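PDB 3OZP: chitooligosaccharidolytic beta-N-acetylglucosaminidase from Ostrinia furnacalis, which hydrolyses single beta-linked N-acetylglucosamine units from the non-reducing ends of chitooligosaccharides, preferring shorter substrates. Local coordinates for residues 149-154 and 264-269; 193-198 and 222-227. All blocks are in the same frame, centred on the assembly; numbering follows the deposited sequence.

Contact 1 (149-154 and 264-269); sequences SFFGMR and FGLERG
The F150 ring turns its edge to the end of helix 255-267, its CZ 3.3 Å from E267 O and its CE2 3.6 Å from L266 O, while R154 CB lies over one face toward the rim. F151 presents its own edge to L266, CZ to CD1 at 4.1 Å, and its CD1 meets G269 CA obliquely at 3.7 Å. Over one face of the R154 guanidinium sits R268 O, 3.3 Å from NE but at too poor an angle to bond. R154 reaches there because its chain bends at chi2 and chi3, laying CD 3.2 Å from R268 C. Its NH1 bonds A214 O and its NH2 pairs with E158. Were R154 an alanine, E158 would probably lose its charge partner and a gap would open beside R268 and G269. G269, with positive phi (71°), is the C' residue of a Schellman motif; a CB on it would come against R154 NE and F151 CD1. With E267 O hydrogen-bonded to R85 NH2 and L266 O to G269 N, the F150 edge and R154 guanidinium face line carbonyls already satisfied by other donors, a weakly polar seam between helix 150-161 and the catalytic domain.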
# COMPACT_ATOMS: atom_id res chain seq x y z
N SER A 149 -28.09 -18.29 -15.93
CA SER A 149 -27.85 -18.74 -14.55
C SER A 149 -27.75 -17.56 -13.59
O SER A 149 -27.73 -16.40 -14.02
CB SER A 149 -26.59 -19.61 -14.47
OG SER A 149 -25.41 -18.84 -14.61
N PHE A 150 -27.69 -17.87 -12.30
CA PHE A 150 -27.48 -16.86 -11.27
C PHE A 150 -26.18 -16.08 -11.50
O PHE A 150 -26.15 -14.86 -11.32
CB PHE A 150 -27.49 -17.48 -9.87
CG PHE A 150 -26.84 -16.61 -8.82
CD1 PHE A 150 -27.52 -15.52 -8.28
CD2 PHE A 150 -25.54 -16.86 -8.40
CE1 PHE A 150 -26.92 -14.70 -7.33
CE2 PHE A 150 -24.93 -16.05 -7.44
CZ PHE A 150 -25.62 -14.97 -6.91
N PHE A 151 -25.13 -16.78 -11.89
CA PHE A 151 -23.81 -16.17 -12.06
C PHE A 151 -23.81 -15.10 -13.16
O PHE A 151 -23.29 -14.00 -12.95
CB PHE A 151 -22.73 -17.24 -12.28
CG PHE A 151 -22.62 -18.22 -11.14
CD1 PHE A 151 -22.36 -17.78 -9.84
CD2 PHE A 151 -22.79 -19.59 -11.35
CE1 PHE A 151 -22.26 -18.68 -8.78
CE2 PHE A 151 -22.69 -20.50 -10.29
CZ PHE A 151 -22.43 -20.04 -9.01
N GLY A 152 -24.42 -15.41 -14.30
CA GLY A 152 -24.63 -14.42 -15.36
C GLY A 152 -25.47 -13.24 -14.89
O GLY A 152 -25.16 -12.08 -15.17
N MET A 153 -26.54 -13.55 -14.15
CA MET A 153 -27.45 -12.54 -13.61
C MET A 153 -26.72 -11.59 -12.65
O MET A 153 -26.95 -10.38 -12.67
CB MET A 153 -28.61 -13.23 -12.89
CG MET A 153 -29.74 -12.30 -12.50
SD MET A 153 -30.59 -12.89 -11.02
CE MET A 153 -29.40 -12.44 -9.75
N ARG A 154 -25.86 -12.16 -11.81
CA ARG A 154 -25.09 -11.38 -10.85
C ARG A 154 -24.12 -10.42 -11.55
O ARG A 154 -23.98 -9.27 -11.14
CB ARG A 154 -24.34 -12.30 -9.88
CG ARG A 154 -23.75 -11.58 -8.69
CD ARG A 154 -22.28 -11.96 -8.50
NE ARG A 154 -21.42 -11.44 -9.56
CZ ARG A 154 -20.89 -10.22 -9.58
NH1 ARG A 154 -20.11 -9.85 -10.59
NH2 ARG A 154 -21.13 -9.37 -8.60
N PHE A 264 -19.79 -16.14 1.25
CA PHE A 264 -19.61 -14.76 0.79
C PHE A 264 -19.17 -14.74 -0.67
O PHE A 264 -19.65 -13.92 -1.46
CB PHE A 264 -18.57 -14.06 1.67
CG PHE A 264 -18.57 -12.56 1.56
CD1 PHE A 264 -17.72 -11.91 0.67
CD2 PHE A 264 -19.41 -11.79 2.37
CE1 PHE A 264 -17.72 -10.51 0.57
CE2 PHE A 264 -19.41 -10.39 2.28
CZ PHE A 264 -18.56 -9.76 1.38
N GLY A 265 -18.27 -15.65 -1.02
CA GLY A 265 -17.84 -15.84 -2.40
C GLY A 265 -18.96 -16.31 -3.31
O GLY A 265 -19.15 -15.76 -4.40
N LEU A 266 -19.71 -17.32 -2.87
CA LEU A 266 -20.79 -17.89 -3.67
C LEU A 266 -21.82 -16.82 -4.03
O LEU A 266 -22.21 -16.70 -5.19
CB LEU A 266 -21.46 -19.06 -2.94
CG LEU A 266 -22.71 -19.69 -3.59
CD1 LEU A 266 -22.37 -20.32 -4.94
CD2 LEU A 266 -23.36 -20.71 -2.66
N GLU A 267 -22.25 -16.04 -3.04
CA GLU A 267 -23.19 -14.94 -3.26
C GLU A 267 -22.71 -13.95 -4.31
O GLU A 267 -23.53 -13.26 -4.93
CB GLU A 267 -23.44 -14.20 -1.95
CG GLU A 267 -24.24 -14.99 -0.94
CD GLU A 267 -24.24 -14.34 0.43
OE1 GLU A 267 -23.48 -13.36 0.63
OE2 GLU A 267 -24.99 -14.81 1.30
N ARG A 268 -21.39 -13.88 -4.51
CA ARG A 268 -20.78 -12.90 -5.39
C ARG A 268 -20.15 -13.53 -6.65
O ARG A 268 -19.40 -12.87 -7.37
CB ARG A 268 -19.75 -12.06 -4.62
CG ARG A 268 -20.40 -10.99 -3.75
CD ARG A 268 -19.55 -10.63 -2.55
NE ARG A 268 -20.30 -9.80 -1.61
CZ ARG A 268 -21.13 -10.27 -0.67
NH1 ARG A 268 -21.32 -11.58 -0.52
NH2 ARG A 268 -21.76 -9.42 0.13
N GLY A 269 -20.49 -14.78 -6.92
CA GLY A 269 -20.01 -15.48 -8.11
C GLY A 269 -18.53 -15.83 -8.07
O GLY A 269 -17.90 -16.00 -9.11

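Contact 2 (193-198 and 222-227). With OAN (O-(2-acetamido-2-deoxy D-glucopyranosylidene) amino-N-phenylcarbamate), chain B.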
# COMPACT_ATOMS: atom_id res chain seq x y z
N LEU A 193 -4.67 -15.39 -6.70
CA LEU A 193 -4.08 -16.22 -5.67
C LEU A 193 -3.74 -15.36 -4.47
O LEU A 193 -3.07 -14.33 -4.60
CB LEU A 193 -2.81 -16.93 -6.18
CG LEU A 193 -2.05 -17.83 -5.19
CD1 LEU A 193 -1.30 -18.90 -5.93
CD2 LEU A 193 -1.08 -17.04 -4.31
N LEU A 194 -4.21 -15.78 -3.30
CA LEU A 194 -3.81 -15.18 -2.03
C LEU A 194 -3.05 -16.19 -1.17
O LEU A 194 -3.59 -17.23 -0.79
CB LEU A 194 -5.03 -14.66 -1.26
CG LEU A 194 -4.68 -13.74 -0.08
CD1 LEU A 194 -3.87 -12.54 -0.57
CD2 LEU A 194 -5.93 -13.30 0.68
N ASP A 195 -1.81 -15.86 -0.87
CA ASP A 195 -0.94 -16.64 -0.01
C ASP A 195 -1.19 -16.17 1.42
O ASP A 195 -0.90 -15.02 1.75
CB ASP A 195 0.51 -16.43 -0.48
CG ASP A 195 1.56 -16.90 0.52
OD1 ASP A 195 2.75 -16.61 0.27
OD2 ASP A 195 1.24 -17.56 1.53
N THR A 196 -1.79 -17.02 2.24
CA THR A 196 -2.10 -16.65 3.63
C THR A 196 -1.26 -17.45 4.62
O THR A 196 -1.64 -17.64 5.79
CB THR A 196 -3.59 -16.82 3.98
OG1 THR A 196 -3.94 -18.22 3.94
CG2 THR A 196 -4.48 -16.04 3.02
N ALA A 197 -0.10 -17.91 4.15
CA ALA A 197 0.79 -18.72 4.96
C ALA A 197 2.10 -17.99 5.24
O ALA A 197 2.67 -18.11 6.33
CB ALA A 197 1.05 -20.06 4.28
N ARG A 198 2.58 -17.23 4.26
CA ARG A 198 3.79 -16.42 4.45
C ARG A 198 3.51 -15.24 5.37
O ARG A 198 4.40 -14.75 6.05
CB ARG A 198 4.37 -15.97 3.12
CG ARG A 198 5.34 -16.98 2.50
CD ARG A 198 4.73 -18.38 2.29
NE ARG A 198 5.67 -19.21 1.55
CZ ARG A 198 5.75 -19.25 0.22
NH1 ARG A 198 4.90 -18.54 -0.52
NH2 ARG A 198 6.66 -20.02 -0.37
N HIS A 222 -8.12 -18.21 -5.26
CA HIS A 222 -7.21 -19.33 -5.06
C HIS A 222 -6.50 -19.07 -3.73
O HIS A 222 -5.64 -18.19 -3.62
CB HIS A 222 -6.26 -19.41 -6.27
CG HIS A 222 -5.09 -20.35 -6.11
ND1 HIS A 222 -4.87 -21.12 -4.99
CD2 HIS A 222 -4.09 -20.64 -6.97
CE1 HIS A 222 -3.77 -21.83 -5.16
NE2 HIS A 222 -3.28 -21.56 -6.35
N TRP A 223 -6.89 -19.85 -2.73
CA TRP A 223 -6.44 -19.65 -1.36
C TRP A 223 -5.26 -20.58 -1.07
O TRP A 223 -5.45 -21.76 -0.77
CB TRP A 223 -7.61 -19.92 -0.40
CG TRP A 223 -7.44 -19.40 1.01
CD1 TRP A 223 -6.27 -19.12 1.65
CD2 TRP A 223 -8.48 -19.16 1.96
NE1 TRP A 223 -6.52 -18.70 2.93
CE2 TRP A 223 -7.87 -18.71 3.15
CE3 TRP A 223 -9.88 -19.27 1.91
CZ2 TRP A 223 -8.61 -18.38 4.29
CZ3 TRP A 223 -10.61 -18.93 3.04
CH2 TRP A 223 -9.97 -18.49 4.22
N HIS A 224 -4.05 -20.03 -1.18
CA HIS A 224 -2.83 -20.75 -0.87
C HIS A 224 -2.65 -20.68 0.64
O HIS A 224 -1.97 -19.80 1.17
CB HIS A 224 -1.64 -20.12 -1.61
CG HIS A 224 -0.35 -20.84 -1.42
ND1 HIS A 224 0.11 -21.81 -2.30
CD2 HIS A 224 0.61 -20.71 -0.47
CE1 HIS A 224 1.28 -22.25 -1.89
NE2 HIS A 224 1.61 -21.61 -0.78
N ILE A 225 -3.28 -21.63 1.32
CA ILE A 225 -3.54 -21.53 2.76
C ILE A 225 -2.40 -22.04 3.66
O ILE A 225 -2.26 -21.59 4.79
CB ILE A 225 -4.92 -22.16 3.12
CG1 ILE A 225 -5.39 -21.75 4.52
CG2 ILE A 225 -4.93 -23.69 2.90
CD1 ILE A 225 -6.90 -21.91 4.74
N THR A 226 -1.57 -22.95 3.14
CA THR A 226 -0.45 -23.49 3.91
C THR A 226 0.87 -23.34 3.16
O THR A 226 0.89 -23.24 1.93
CB THR A 226 -0.64 -25.00 4.24
OG1 THR A 226 -0.81 -25.74 3.02
CG2 THR A 226 -1.84 -25.22 5.15
N ASP A 227 1.96 -23.29 3.91
CA ASP A 227 3.30 -23.36 3.32
C ASP A 227 4.26 -23.73 4.43
O ASP A 227 3.83 -24.10 5.52
CB ASP A 227 3.69 -22.04 2.64
CG ASP A 227 4.58 -22.26 1.42
OD1 ASP A 227 5.78 -22.58 1.60
OD2 ASP A 227 4.08 -22.11 0.28
CAH OAN B . 5.07 -21.28 -7.86
CAG OAN B . 5.85 -20.21 -7.10
OAN OAN B . 5.77 -19.03 -7.43
NAI OAN B . 6.61 -20.68 -6.09
CAB OAN B . 7.42 -19.81 -5.19
CAC OAN B . 6.45 -19.18 -4.17
OAJ OAN B . 6.33 -20.04 -3.03
CAD OAN B . 6.94 -17.82 -3.74
OAK OAN B . 6.05 -17.26 -2.77
CAE OAN B . 6.98 -16.97 -4.99
CAF OAN B . 7.37 -15.53 -4.66
OAM OAN B . 7.38 -14.74 -5.85
OAL OAN B . 7.96 -17.52 -5.91
CAA OAN B . 8.20 -18.88 -5.94
NAY OAN B . 9.20 -19.37 -6.68
OAQ OAN B . 9.96 -18.38 -7.48
CAP OAN B . 11.32 -18.42 -7.36
OAR OAN B . 11.94 -19.48 -7.46
NAO OAN B . 11.96 -17.25 -7.17
CAS OAN B . 13.29 -17.14 -7.06
CAT OAN B . 14.10 -17.13 -8.20
CAU OAN B . 15.48 -16.98 -8.08
CAV OAN B . 16.06 -16.82 -6.82
CAW OAN B . 15.25 -16.81 -5.67
CAX OAN B . 13.87 -16.96 -5.80
O HOH W 1 8.46 -21.29 1.57
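The bend of R198 at chi2 (56°) carries its guanidinium over the D227 carboxylate, the planes 25° apart and stacked, with D227 OD2 3.3 Å above its centre. H224 CG, anti to the backbone N (chi1 -177°), sets the ring where NE2 donates a 2.7 Å hydrogen bond to D227 OD2, in the ring plane and on the anti lone pair. A 3.3 Å salt bridge joins R198 NH2 to D227 OD1, and a water links the same two atoms. R198 NH1 makes a 3.0 Å salt bridge to D195 OD1, in the guanidinium plane but from above that of the carboxylate. D195 OD2 accepts A197 N and R198 N from one face: the A197 N bond makes an Asx turn after the strand, and R198 N adds the Asx-motif bond. L194 N to H222 O, H224 N to L194 O and T196 N to H224 O zip the parallel strands, and W223 NE1 gives T196 OG1 a 2.8 Å bond in the indole plane. L193 CD1 lies over one face of the H222 ring. R198 NH2 also binds OAJ of the ligand at 2.7 Å, nearly straight, while its NH1 bonds to OAJ and OAK are weak. These first two TIM-barrel strands carry active-site groups at their C-terminal ends: D195 and D227 fix the arginine that grips the sugar hydroxyls, and D227, inferred to belong to the charge relay, also bonds H281.

In the fold
After an N-terminal stretch, the chain builds most of the mixed sheet of the non-catalytic domain, passes through helix 150-161, which supplies the first half of contact 1, and completes the sheet with strands 164-167 and 172-183. It enters the barrel through strand 189-195, passes helix 203-215 and returns on strand 220-224; contact 2 closes this short beta-alpha-beta loop, with 23 residues between its segments. Contact 1 closes only at the C-terminal end of helix 255-267, its 109 intervening residues enclosing all of contact 2: the two are nested and do not cross. Their centres lie 23 Å apart. Contact 1 joins the two domains away from the annotated sites, whereas contact 2 lies at the barrel's sugar-binding end.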